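Local coordinates for protein amphiphysin (Drosophila melanogaster, PDB 1URU) that probably senses and binds curved membranes during endocytosis through a dimeric, crescent-shaped BAR domain of long coiled-coil helices, at residues Thr34-Phe39 with Glu136-Lys141; Arg68-Ala73 with Ser104-Phe109; Gln96-Ala101 with Tyr226-Ala231; Gly126-Met131 with Pro194-Ser199. All coordinates share one frame; numbering follows the deposited sequence.

The four contacts sample one BAR-domain coiled coil at points along its length, and each pairs two of its three long helices. Contacts 1 and 2 both join helix 35-84 to helix 92-156, about 48 Å apart between centres and on opposite sides of the chain's centre; contacts 3 and 4 both join helix 92-156 to helix 172-239. All are partly buried, mixing inner and more exposed side chains. Contact 1 is the polar one, with a guanidinium stack and a salt bridge. Contact 2 lays an indole on helix backbone. Contact 3, which like contact 2 touches the second subunit, uses aliphatic parts of polar chains, whereas contact 4, nearest the centre, closes round a leucine.

Contact 1 (Thr34-Phe39 with Glu136-Lys141); sequences TADEIF and EKRNRK
Arg138 reaches across from helix 92-156 to Phe39 and Asp36 near the start of helix 35-84, joining two antiparallel helices of the three-helix BAR coiled coil. With the axes of the short segments 14.1 Å apart, long side chains bridge the space. The main interaction is a cation-pi stack. The Arg138 guanidinium lies flat on one face of the Phe39 ring, with Arg138 CZ 3.7 Å from the centroid of the Phe39 ring and the two planes 18° apart. A bend at chi2 (-90°) turns the end of the arginine chain so that Arg138 NE, too, sits over the ring, 3.5 Å from Phe39 CZ. At the guanidinium edge, Arg138 NH2 forms a salt bridge with Asp36 OD1 at 3.5 Å; the carboxylate stands nearly perpendicular to the guanidinium. The same NH2 donates a hydrogen bond to Asn186 of helix 172-239, so all three helices meet at this arginine, and these polar partners probably help fix its rotation over the ring. His190 packs edge-to-face with Phe39. At the helix start, Thr34 and Glu37 form a capping box: Glu37 N donates to Thr34 OG1 at 3.2 Å, and Thr34 N donates to Glu37 OE1 at 3.3 Å.

Contact 2 (Arg68-Ala73 with Ser104-Phe109); sequences RAAQAA and SLWADF
Trp106 places one face of its indole against the backbone of Ala70 and Gln71, and these three residues make most of the contact. The nearest part of the indole is its six-membered ring. Gln71 CA stands over this ring in a CH-pi contact, 3.9 Å from its centroid and 26° off the normal, while Gln71 CB lies 3.5 Å from Trp106 CE3. Further along the indole, Ala70 CB packs on CH2 at 3.7 Å; the small methyl lets the ring come close to the helix. Helices 35-84 and 92-156 run antiparallel here as two members of the BAR-domain three-helix coiled coil, and Phe218 of the third, helix 172-239, meets the Trp106 ring edge-to-face. An alanine in place of Trp106 is likely to leave a gap over the Ala70-Gln71 backbone and deprive Phe218 of one ring partner, Phe109 being the other. Gln71 passes Trp106 in the opposite direction. Because its CG is anti to the backbone N (chi1 171°) and the chain is extended beyond it, the amide arrives beside the neighbouring helix, where Gln71 NE2 lies 3.7 Å from Ala107 CA in van der Waals contact. Ala73, one turn after Ala70, packs on Asn62 of the second subunit.

Contact 3 (Gln96-Ala101 with Tyr226-Ala231); sequences QAQTGA and YSELEA
Gln98 and Leu229 mark the closest backbone approach, their CA atoms 7.1 Å apart where helix 92-156 and helix 172-239 run in opposing but clearly oblique directions. Both belong to the three-helix coiled coil of the BAR domain, and the contact lies toward the end of the bundle where helices 35-84 and 92-156 are connected. Gln98 carries nearly all of the contact from its helix, with different parts of its chain serving two neighbours on the other. Its amide lies against the aliphatic part of Glu228: Gln98 OE1 is 3.4 Å from Glu228 CG, and Gln98 NE2 is 3.6 Å from Glu228 CB. No hydrogen bond forms between the two residues. Both chains bend at chi2, the glutamine at 79° and the glutamate at 51°. The bend in Glu228 carries its carboxylate away from helix 92-156, although its CB points toward it, and leaves CB and CG as the surface on which the amide rests. The amide and carboxylate planes are 69° apart. Leu229 takes the more buried side of the contact. It also packs on Phe212 of the second subunit, and Tyr226 and Glu230 of the same helix likewise touch residues of that subunit, so this part of helix 172-239 is shared between the intrachain bundle and the dimer interface. Thr99, next to Gln98, packs on Met78 and Cys82 of helix 35-84. Nearer the backbone, the inner carbon of the glutamine makes the apolar contact: Gln98 CB lies 4.0 Å from Leu229 CD2.

Contact 4 (Gly126-Met131 with Pro194-Ser199); sequences GQFPEM and PALYDS
In the middle of the BAR-domain coiled coil, Leu196 of helix 172-239 projects toward Gln127, Phe128 and Met131 of helix 92-156 and makes the contact from its side. Its two methyls divide the work. Leu196 CD1 lies alongside the end of Gln127, 3.5 Å from NE2. The other methyl, CD2, reaches Met131 CG at 3.9 Å, the two side chains meeting tip to tip, and approaches Phe128 CE2 obliquely at 4.1 Å. With CG anti to the backbone N (chi1 174°), Leu196 extends across a wide separation, the segment axes being 12.4 Å apart and close to antiparallel. Both helices are kinked here, at Phe128-Pro129 and at Pro194, where the regular backbone bonding is broken; such kinks are consistent with the curved shape of the BAR dimer. Helix 35-84 adds to the packing, with Phe46 against Met131 and Gln49 against Phe128. An alanine at Leu196 would probably open a gap between the two helices, with Met131 CG and Phe128 CE2 losing the methyl they meet there. Met131, present as selenomethionine, is bent at chi2 and chi3, which brings its CE back to 4.1 Å from Leu196 CD2.

Contact 1 (Thr34-Phe39 with Glu136-Lys141)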
loop_
_atom_site.group_PDB
_atom_site.type_symbol
_atom_site.label_atom_id
_atom_site.label_comp_id
_atom_site.label_asym_id
_atom_site.label_seq_id
_atom_site.Cartn_x
_atom_site.Cartn_y
_atom_site.Cartn_z
ATOM N N THR A 34 43.774 -24.177 -8.823
ATOM C CA THR A 34 44.673 -24.096 -7.678
ATOM C C THR A 34 43.795 -23.797 -6.488
ATOM O O THR A 34 42.613 -23.533 -6.669
ATOM C CB THR A 34 45.697 -22.982 -7.850
ATOM O OG1 THR A 34 45.019 -21.734 -7.981
ATOM C CG2 THR A 34 46.525 -23.141 -9.161
ATOM N N ALA A 35 44.358 -23.839 -5.279
ATOM C CA ALA A 35 43.614 -23.493 -4.058
ATOM C C ALA A 35 43.170 -22.025 -4.070
ATOM O O ALA A 35 42.053 -21.703 -3.664
ATOM C CB ALA A 35 44.431 -23.772 -2.845
ATOM N N ASP A 36 44.038 -21.149 -4.567
ATOM C CA ASP A 36 43.713 -19.731 -4.712
ATOM C C ASP A 36 42.590 -19.419 -5.706
ATOM O O ASP A 36 41.777 -18.522 -5.456
ATOM C CB ASP A 36 44.961 -18.936 -5.082
ATOM C CG ASP A 36 45.968 -18.929 -3.971
ATOM O OD1 ASP A 36 45.524 -19.101 -2.812
ATOM O OD2 ASP A 36 47.206 -18.806 -4.163
ATOM N N GLU A 37 42.546 -20.150 -6.813
ATOM C CA GLU A 37 41.501 -19.964 -7.814
ATOM C C GLU A 37 40.171 -20.455 -7.252
ATOM O O GLU A 37 39.138 -19.849 -7.486
ATOM C CB GLU A 37 41.862 -20.677 -9.128
ATOM C CG GLU A 37 43.080 -20.087 -9.866
ATOM C CD GLU A 37 43.388 -20.788 -11.185
ATOM O OE1 GLU A 37 43.265 -22.034 -11.267
ATOM O OE2 GLU A 37 43.746 -20.094 -12.165
ATOM N N ILE A 38 40.205 -21.535 -6.480
ATOM C CA ILE A 38 39.024 -21.997 -5.738
ATOM C C ILE A 38 38.545 -20.926 -4.767
ATOM O O ILE A 38 37.356 -20.744 -4.598
ATOM C CB ILE A 38 39.346 -23.328 -4.965
ATOM C CG1 ILE A 38 39.245 -24.527 -5.901
ATOM C CG2 ILE A 38 38.448 -23.539 -3.742
ATOM C CD1 ILE A 38 40.250 -25.616 -5.602
ATOM N N PHE A 39 39.475 -20.247 -4.099
ATOM C CA PHE A 39 39.121 -19.240 -3.103
ATOM C C PHE A 39 38.409 -18.100 -3.802
ATOM O O PHE A 39 37.410 -17.598 -3.304
ATOM C CB PHE A 39 40.377 -18.710 -2.404
ATOM C CG PHE A 39 40.101 -17.716 -1.313
ATOM C CD1 PHE A 39 40.044 -18.121 0.008
ATOM C CD2 PHE A 39 39.931 -16.370 -1.606
ATOM C CE1 PHE A 39 39.795 -17.207 1.020
ATOM C CE2 PHE A 39 39.680 -15.440 -0.596
ATOM C CZ PHE A 39 39.604 -15.863 0.715
ATOM N N GLU A 136 38.917 -9.447 3.796
ATOM C CA GLU A 136 39.864 -8.346 3.595
ATOM C C GLU A 136 41.041 -8.476 4.572
ATOM O O GLU A 136 42.131 -8.009 4.292
ATOM C CB GLU A 136 39.150 -6.980 3.741
ATOM C CG GLU A 136 38.316 -6.609 2.516
ATOM C CD GLU A 136 37.210 -5.569 2.756
ATOM O OE1 GLU A 136 36.481 -5.638 3.763
ATOM O OE2 GLU A 136 37.032 -4.685 1.887
ATOM N N LYS A 137 40.819 -9.122 5.712
ATOM C CA LYS A 137 41.924 -9.468 6.603
ATOM C C LYS A 137 42.790 -10.591 6.027
ATOM O O LYS A 137 43.983 -10.573 6.192
ATOM C CB LYS A 137 41.423 -9.868 7.987
ATOM C CG LYS A 137 42.494 -9.793 9.051
ATOM C CD LYS A 137 41.964 -10.234 10.430
ATOM C CE LYS A 137 43.010 -11.051 11.224
ATOM N NZ LYS A 137 42.374 -12.069 12.122
ATOM N N ARG A 138 42.200 -11.571 5.357
ATOM C CA ARG A 138 42.992 -12.633 4.739
ATOM C C ARG A 138 43.821 -12.041 3.617
ATOM O O ARG A 138 45.026 -12.248 3.588
ATOM C CB ARG A 138 42.105 -13.773 4.224
ATOM C CG ARG A 138 42.824 -14.860 3.426
ATOM C CD ARG A 138 42.889 -14.607 1.925
ATOM N NE ARG A 138 43.063 -15.849 1.190
ATOM C CZ ARG A 138 43.496 -15.949 -0.070
ATOM N NH1 ARG A 138 43.809 -14.868 -0.781
ATOM N NH2 ARG A 138 43.604 -17.152 -0.639
ATOM N N ASN A 139 43.182 -11.296 2.713
ATOM C CA ASN A 139 43.862 -10.672 1.573
ATOM C C ASN A 139 45.000 -9.765 2.043
ATOM O O ASN A 139 46.043 -9.694 1.419
ATOM C CB ASN A 139 42.876 -9.891 0.681
ATOM C CG ASN A 139 41.750 -10.784 0.093
ATOM O OD1 ASN A 139 41.703 -11.982 0.337
ATOM N ND2 ASN A 139 40.841 -10.183 -0.669
ATOM N N ARG A 140 44.822 -9.104 3.171
ATOM C CA ARG A 140 45.845 -8.200 3.691
ATOM C C ARG A 140 47.047 -9.008 4.222
ATOM O O ARG A 140 48.184 -8.793 3.809
ATOM C CB ARG A 140 45.198 -7.339 4.780
ATOM C CG ARG A 140 46.041 -6.255 5.418
ATOM C CD ARG A 140 45.249 -5.444 6.446
ATOM N NE ARG A 140 43.910 -5.121 5.926
ATOM C CZ ARG A 140 42.738 -5.382 6.535
ATOM N NH1 ARG A 140 42.690 -5.980 7.730
ATOM N NH2 ARG A 140 41.591 -5.032 5.934
ATOM N N LYS A 141 46.763 -9.964 5.105
ATOM C CA LYS A 141 47.763 -10.874 5.659
ATOM C C LYS A 141 48.561 -11.636 4.570
ATOM O O LYS A 141 49.698 -12.069 4.823
ATOM C CB LYS A 141 47.101 -11.896 6.613
ATOM C CG LYS A 141 46.227 -11.311 7.747
ATOM C CD LYS A 141 46.934 -11.212 9.100
ATOM C CE LYS A 141 46.928 -9.777 9.673
ATOM N NZ LYS A 141 48.250 -9.410 10.278
#

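Contact 2 (Arg68-Ala73 with Ser104-Phe109)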
loop_
_atom_site.group_PDB
_atom_site.type_symbol
_atom_site.label_atom_id
_atom_site.label_comp_id
_atom_site.label_asym_id
_atom_site.label_seq_id
_atom_site.Cartn_x
_atom_site.Cartn_y
_atom_site.Cartn_z
ATOM N N ARG A 68 2.247 -0.701 5.437
ATOM C CA ARG A 68 1.894 0.129 6.574
ATOM C C ARG A 68 1.019 1.283 6.105
ATOM O O ARG A 68 -0.074 1.486 6.624
ATOM C CB ARG A 68 3.158 0.665 7.280
ATOM C CG ARG A 68 3.461 -0.008 8.621
ATOM C CD ARG A 68 4.954 -0.102 9.013
ATOM N NE ARG A 68 5.251 -1.412 9.615
ATOM C CZ ARG A 68 6.313 -1.708 10.389
ATOM N NH1 ARG A 68 7.225 -0.782 10.690
ATOM N NH2 ARG A 68 6.453 -2.944 10.881
ATOM N N ALA A 69 1.487 2.021 5.107
ATOM C CA ALA A 69 0.715 3.143 4.564
ATOM C C ALA A 69 -0.640 2.698 3.984
ATOM O O ALA A 69 -1.621 3.452 4.053
ATOM C CB ALA A 69 1.517 3.870 3.507
ATOM N N ALA A 70 -0.689 1.492 3.420
ATOM C CA ALA A 70 -1.931 0.946 2.871
ATOM C C ALA A 70 -2.953 0.615 3.979
ATOM O O ALA A 70 -4.150 0.871 3.832
ATOM C CB ALA A 70 -1.636 -0.298 2.012
ATOM N N GLN A 71 -2.445 0.027 5.068
ATOM C CA GLN A 71 -3.196 -0.227 6.286
ATOM C C GLN A 71 -3.866 1.062 6.775
ATOM O O GLN A 71 -5.087 1.107 7.014
ATOM C CB GLN A 71 -2.233 -0.761 7.349
ATOM C CG GLN A 71 -2.812 -0.879 8.770
ATOM C CD GLN A 71 -1.790 -1.330 9.800
ATOM O OE1 GLN A 71 -0.591 -1.153 9.607
ATOM N NE2 GLN A 71 -2.269 -1.896 10.900
ATOM N N ALA A 72 -3.045 2.102 6.907
ATOM C CA ALA A 72 -3.494 3.422 7.319
ATOM C C ALA A 72 -4.581 3.950 6.417
ATOM O O ALA A 72 -5.532 4.511 6.911
ATOM C CB ALA A 72 -2.342 4.406 7.342
ATOM N N ALA A 73 -4.442 3.784 5.105
ATOM C CA ALA A 73 -5.395 4.357 4.168
ATOM C C ALA A 73 -6.681 3.555 4.143
ATOM O O ALA A 73 -7.740 4.129 3.974
ATOM C CB ALA A 73 -4.802 4.439 2.767
ATOM N N SER A 104 -7.702 -5.433 12.336
ATOM C CA SER A 104 -6.880 -6.396 13.052
ATOM C C SER A 104 -6.100 -7.312 12.148
ATOM O O SER A 104 -4.970 -7.624 12.448
ATOM C CB SER A 104 -7.759 -7.240 13.957
ATOM O OG SER A 104 -8.277 -6.422 14.987
ATOM N N LEU A 105 -6.702 -7.763 11.047
ATOM C CA LEU A 105 -5.974 -8.584 10.081
ATOM C C LEU A 105 -4.821 -7.776 9.506
ATOM O O LEU A 105 -3.711 -8.284 9.363
ATOM C CB LEU A 105 -6.859 -9.032 8.939
ATOM C CG LEU A 105 -7.983 -9.981 9.307
ATOM C CD1 LEU A 105 -8.910 -10.153 8.117
ATOM C CD2 LEU A 105 -7.447 -11.321 9.736
ATOM N N TRP A 106 -5.100 -6.522 9.169
ATOM C CA TRP A 106 -4.073 -5.658 8.631
ATOM C C TRP A 106 -2.956 -5.507 9.657
ATOM O O TRP A 106 -1.790 -5.387 9.291
ATOM C CB TRP A 106 -4.628 -4.275 8.278
ATOM C CG TRP A 106 -5.164 -4.101 6.850
ATOM C CD1 TRP A 106 -6.478 -4.165 6.446
ATOM C CD2 TRP A 106 -4.402 -3.810 5.669
ATOM N NE1 TRP A 106 -6.569 -3.924 5.098
ATOM C CE2 TRP A 106 -5.316 -3.705 4.592
ATOM C CE3 TRP A 106 -3.037 -3.616 5.409
ATOM C CZ2 TRP A 106 -4.910 -3.411 3.278
ATOM C CZ3 TRP A 106 -2.633 -3.325 4.096
ATOM C CH2 TRP A 106 -3.568 -3.224 3.052
ATOM N N ALA A 107 -3.294 -5.524 10.940
ATOM C CA ALA A 107 -2.266 -5.408 11.966
ATOM C C ALA A 107 -1.456 -6.700 12.235
ATOM O O ALA A 107 -0.272 -6.587 12.541
ATOM C CB ALA A 107 -2.856 -4.876 13.233
ATOM N N ASP A 108 -2.065 -7.898 12.146
ATOM C CA ASP A 108 -1.292 -9.149 12.219
ATOM C C ASP A 108 -0.291 -9.084 11.063
ATOM O O ASP A 108 0.917 -9.161 11.283
ATOM C CB ASP A 108 -2.113 -10.457 12.070
ATOM C CG ASP A 108 -3.376 -10.487 12.915
ATOM O OD1 ASP A 108 -3.420 -9.752 13.922
ATOM O OD2 ASP A 108 -4.383 -11.223 12.649
ATOM N N PHE A 109 -0.830 -8.934 9.848
ATOM C CA PHE A 109 -0.078 -8.865 8.603
ATOM C C PHE A 109 1.153 -7.989 8.780
ATOM O O PHE A 109 2.263 -8.458 8.607
ATOM C CB PHE A 109 -0.988 -8.359 7.470
ATOM C CG PHE A 109 -0.344 -8.347 6.101
ATOM C CD1 PHE A 109 0.260 -9.485 5.580
ATOM C CD2 PHE A 109 -0.354 -7.187 5.323
ATOM C CE1 PHE A 109 0.860 -9.462 4.305
ATOM C CE2 PHE A 109 0.227 -7.155 4.065
ATOM C CZ PHE A 109 0.838 -8.282 3.553
#

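Contact 3 (Gln96-Ala101 with Tyr226-Ala231)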
loop_
_atom_site.group_PDB
_atom_site.type_symbol
_atom_site.label_atom_id
_atom_site.label_comp_id
_atom_site.label_asym_id
_atom_site.label_seq_id
_atom_site.Cartn_x
_atom_site.Cartn_y
_atom_site.Cartn_z
ATOM N N GLN A 96 -19.841 -1.933 11.022
ATOM C CA GLN A 96 -18.882 -1.528 12.035
ATOM C C GLN A 96 -18.028 -2.726 12.385
ATOM O O GLN A 96 -16.815 -2.610 12.458
ATOM C CB GLN A 96 -19.570 -1.057 13.301
ATOM C CG GLN A 96 -20.415 0.177 13.161
ATOM C CD GLN A 96 -19.609 1.425 12.845
ATOM O OE1 GLN A 96 -18.533 1.639 13.409
ATOM N NE2 GLN A 96 -20.133 2.255 11.944
ATOM N N ALA A 97 -18.673 -3.879 12.558
ATOM C CA ALA A 97 -18.028 -5.070 13.094
ATOM C C ALA A 97 -17.008 -5.665 12.139
ATOM O O ALA A 97 -15.874 -5.992 12.522
ATOM C CB ALA A 97 -19.078 -6.118 13.437
ATOM N N GLN A 98 -17.423 -5.797 10.887
ATOM C CA GLN A 98 -16.615 -6.454 9.880
ATOM C C GLN A 98 -15.452 -5.545 9.465
ATOM O O GLN A 98 -14.419 -5.994 8.987
ATOM C CB GLN A 98 -17.488 -6.806 8.691
ATOM C CG GLN A 98 -17.118 -8.118 8.053
ATOM C CD GLN A 98 -17.636 -9.319 8.786
ATOM O OE1 GLN A 98 -18.718 -9.288 9.351
ATOM N NE2 GLN A 98 -16.873 -10.405 8.749
ATOM N N THR A 99 -15.645 -4.258 9.681
ATOM C CA THR A 99 -14.608 -3.262 9.519
ATOM C C THR A 99 -13.526 -3.374 10.586
ATOM O O THR A 99 -12.343 -3.310 10.269
ATOM C CB THR A 99 -15.273 -1.893 9.593
ATOM O OG1 THR A 99 -15.861 -1.614 8.327
ATOM C CG2 THR A 99 -14.276 -0.752 9.851
ATOM N N GLY A 100 -13.929 -3.505 11.849
ATOM C CA GLY A 100 -12.981 -3.686 12.937
ATOM C C GLY A 100 -12.174 -4.967 12.744
ATOM O O GLY A 100 -10.959 -4.978 12.945
ATOM N N ALA A 101 -12.841 -6.035 12.319
ATOM C CA ALA A 101 -12.176 -7.289 12.009
ATOM C C ALA A 101 -11.013 -7.087 11.026
ATOM O O ALA A 101 -9.949 -7.708 11.168
ATOM C CB ALA A 101 -13.190 -8.284 11.436
ATOM N N TYR A 226 -14.547 -9.277 3.154
ATOM C CA TYR A 226 -15.106 -8.510 2.057
ATOM C C TYR A 226 -16.328 -9.194 1.438
ATOM O O TYR A 226 -17.185 -8.481 0.950
ATOM C CB TYR A 226 -14.038 -8.125 1.000
ATOM C CG TYR A 226 -13.290 -6.838 1.347
ATOM C CD1 TYR A 226 -11.904 -6.813 1.548
ATOM C CD2 TYR A 226 -13.975 -5.658 1.508
ATOM C CE1 TYR A 226 -11.238 -5.617 1.884
ATOM C CE2 TYR A 226 -13.336 -4.487 1.835
ATOM C CZ TYR A 226 -11.977 -4.459 2.019
ATOM O OH TYR A 226 -11.419 -3.259 2.342
ATOM N N SER A 227 -16.460 -10.526 1.477
ATOM C CA SER A 227 -17.706 -11.127 0.967
ATOM C C SER A 227 -18.796 -11.015 2.007
ATOM O O SER A 227 -19.971 -10.970 1.668
ATOM C CB SER A 227 -17.560 -12.574 0.482
ATOM O OG SER A 227 -17.076 -13.427 1.472
ATOM N N GLU A 228 -18.424 -10.968 3.277
ATOM C CA GLU A 228 -19.399 -10.621 4.298
ATOM C C GLU A 228 -19.941 -9.210 4.021
ATOM O O GLU A 228 -21.140 -8.976 4.105
ATOM C CB GLU A 228 -18.787 -10.725 5.708
ATOM C CG GLU A 228 -19.711 -11.295 6.782
ATOM C CD GLU A 228 -20.369 -12.612 6.369
ATOM O OE1 GLU A 228 -21.322 -12.569 5.547
ATOM O OE2 GLU A 228 -19.948 -13.686 6.864
ATOM N N LEU A 229 -19.049 -8.286 3.668
ATOM C CA LEU A 229 -19.402 -6.894 3.416
ATOM C C LEU A 229 -20.258 -6.783 2.151
ATOM O O LEU A 229 -21.246 -6.046 2.097
ATOM C CB LEU A 229 -18.125 -6.053 3.256
ATOM C CG LEU A 229 -17.372 -5.653 4.525
ATOM C CD1 LEU A 229 -16.062 -5.012 4.165
ATOM C CD2 LEU A 229 -18.192 -4.709 5.364
ATOM N N GLU A 230 -19.874 -7.540 1.142
ATOM C CA GLU A 230 -20.673 -7.666 -0.055
ATOM C C GLU A 230 -22.098 -8.088 0.279
ATOM O O GLU A 230 -23.035 -7.504 -0.242
ATOM C CB GLU A 230 -20.061 -8.705 -0.985
ATOM C CG GLU A 230 -19.835 -8.207 -2.394
ATOM C CD GLU A 230 -19.080 -9.207 -3.244
ATOM O OE1 GLU A 230 -18.355 -10.095 -2.707
ATOM O OE2 GLU A 230 -19.235 -9.086 -4.476
ATOM N N ALA A 231 -22.253 -9.084 1.156
ATOM C CA ALA A 231 -23.560 -9.678 1.461
ATOM C C ALA A 231 -24.421 -8.673 2.173
ATOM O O ALA A 231 -25.514 -8.374 1.736
ATOM C CB ALA A 231 -23.417 -10.932 2.298
#

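Contact 4 (Gly126-Met131 with Pro194-Ser199)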
loop_
_atom_site.group_PDB
_atom_site.type_symbol
_atom_site.label_atom_id
_atom_site.label_comp_id
_atom_site.label_asym_id
_atom_site.label_seq_id
_atom_site.Cartn_x
_atom_site.Cartn_y
_atom_site.Cartn_z
ATOM N N GLY A 126 23.094 -9.421 7.936
ATOM C CA GLY A 126 24.099 -8.745 8.748
ATOM C C GLY A 126 25.363 -9.558 8.932
ATOM O O GLY A 126 26.414 -9.025 9.314
ATOM N N GLN A 127 25.292 -10.853 8.656
ATOM C CA GLN A 127 26.479 -11.679 8.791
ATOM C C GLN A 127 27.455 -11.480 7.644
ATOM O O GLN A 127 28.625 -11.812 7.792
ATOM C CB GLN A 127 26.123 -13.152 8.991
ATOM C CG GLN A 127 25.552 -13.847 7.790
ATOM C CD GLN A 127 24.704 -15.051 8.159
ATOM O OE1 GLN A 127 24.769 -15.553 9.269
ATOM N NE2 GLN A 127 23.902 -15.511 7.216
ATOM N N PHE A 128 27.008 -10.867 6.554
ATOM C CA PHE A 128 27.878 -10.615 5.395
ATOM C C PHE A 128 28.984 -9.549 5.563
ATOM O O PHE A 128 30.121 -9.801 5.158
ATOM C CB PHE A 128 27.045 -10.328 4.137
ATOM C CG PHE A 128 26.233 -11.496 3.691
ATOM C CD1 PHE A 128 24.903 -11.605 4.042
ATOM C CD2 PHE A 128 26.812 -12.510 2.966
ATOM C CE1 PHE A 128 24.150 -12.689 3.657
ATOM C CE2 PHE A 128 26.060 -13.603 2.564
ATOM C CZ PHE A 128 24.721 -13.692 2.924
ATOM N N PRO A 129 28.681 -8.362 6.088
ATOM C CA PRO A 129 29.739 -7.367 6.353
ATOM C C PRO A 129 30.889 -7.835 7.258
ATOM O O PRO A 129 32.009 -7.413 7.024
ATOM C CB PRO A 129 28.975 -6.179 6.966
ATOM C CG PRO A 129 27.669 -6.688 7.327
ATOM C CD PRO A 129 27.349 -7.809 6.368
ATOM N N GLU A 130 30.625 -8.692 8.238
ATOM C CA GLU A 130 31.676 -9.196 9.156
ATOM C C GLU A 130 32.551 -10.306 8.503
ATOM O O GLU A 130 33.699 -10.533 8.872
ATOM C CB GLU A 130 31.003 -9.689 10.456
ATOM C CG GLU A 130 31.917 -10.086 11.618
ATOM C CD GLU A 130 31.113 -10.563 12.845
ATOM O OE1 GLU A 130 30.330 -11.556 12.734
ATOM O OE2 GLU A 130 31.241 -9.935 13.931
HETATM N N MSE A 131 31.958 -10.989 7.529
HETATM C CA MSE A 131 32.620 -11.963 6.680
HETATM C C MSE A 131 33.487 -11.243 5.694
HETATM O O MSE A 131 34.603 -11.642 5.464
HETATM C CB MSE A 131 31.575 -12.789 5.932
HETATM C CG MSE A 131 32.119 -14.008 5.170
HETATM SE SE MSE A 131 33.279 -15.354 6.251
HETATM C CE MSE A 131 31.948 -16.243 7.177
ATOM N N PRO A 194 32.112 -21.312 1.713
ATOM C CA PRO A 194 31.139 -22.248 1.120
ATOM C C PRO A 194 30.044 -22.700 2.077
ATOM O O PRO A 194 28.938 -22.946 1.648
ATOM C CB PRO A 194 32.005 -23.454 0.709
ATOM C CG PRO A 194 33.250 -23.302 1.443
ATOM C CD PRO A 194 33.481 -21.845 1.638
ATOM N N ALA A 195 30.389 -22.864 3.341
ATOM C CA ALA A 195 29.433 -23.151 4.391
ATOM C C ALA A 195 28.320 -22.123 4.383
ATOM O O ALA A 195 27.166 -22.500 4.418
ATOM C CB ALA A 195 30.141 -23.173 5.765
ATOM N N LEU A 196 28.683 -20.837 4.325
ATOM C CA LEU A 196 27.738 -19.711 4.307
ATOM C C LEU A 196 26.929 -19.666 3.030
ATOM O O LEU A 196 25.745 -19.332 3.042
ATOM C CB LEU A 196 28.484 -18.366 4.471
ATOM C CG LEU A 196 27.749 -17.000 4.349
ATOM C CD1 LEU A 196 26.494 -16.877 5.232
ATOM C CD2 LEU A 196 28.709 -15.867 4.679
ATOM N N TYR A 197 27.585 -19.981 1.927
ATOM C CA TYR A 197 26.933 -20.048 0.638
ATOM C C TYR A 197 25.841 -21.107 0.620
ATOM O O TYR A 197 24.796 -20.911 0.013
ATOM C CB TYR A 197 27.966 -20.338 -0.458
ATOM C CG TYR A 197 27.423 -20.118 -1.838
ATOM C CD1 TYR A 197 26.920 -18.867 -2.214
ATOM C CD2 TYR A 197 27.364 -21.157 -2.759
ATOM C CE1 TYR A 197 26.378 -18.653 -3.482
ATOM C CE2 TYR A 197 26.836 -20.952 -4.037
ATOM C CZ TYR A 197 26.341 -19.695 -4.387
ATOM O OH TYR A 197 25.812 -19.479 -5.638
ATOM N N ASP A 198 26.077 -22.224 1.291
ATOM C CA ASP A 198 25.101 -23.304 1.299
ATOM C C ASP A 198 23.931 -22.960 2.195
ATOM O O ASP A 198 22.798 -23.254 1.848
ATOM C CB ASP A 198 25.753 -24.621 1.697
ATOM C CG ASP A 198 26.740 -25.103 0.642
ATOM O OD1 ASP A 198 26.430 -24.901 -0.568
ATOM O OD2 ASP A 198 27.839 -25.664 0.915
ATOM N N SER A 199 24.189 -22.292 3.313
ATOM C CA SER A 199 23.119 -21.738 4.139
ATOM C C SER A 199 22.054 -20.965 3.348
ATOM O O SER A 199 20.908 -20.927 3.767
ATOM C CB SER A 199 23.683 -20.837 5.235
ATOM O OG SER A 199 24.246 -19.662 4.688
#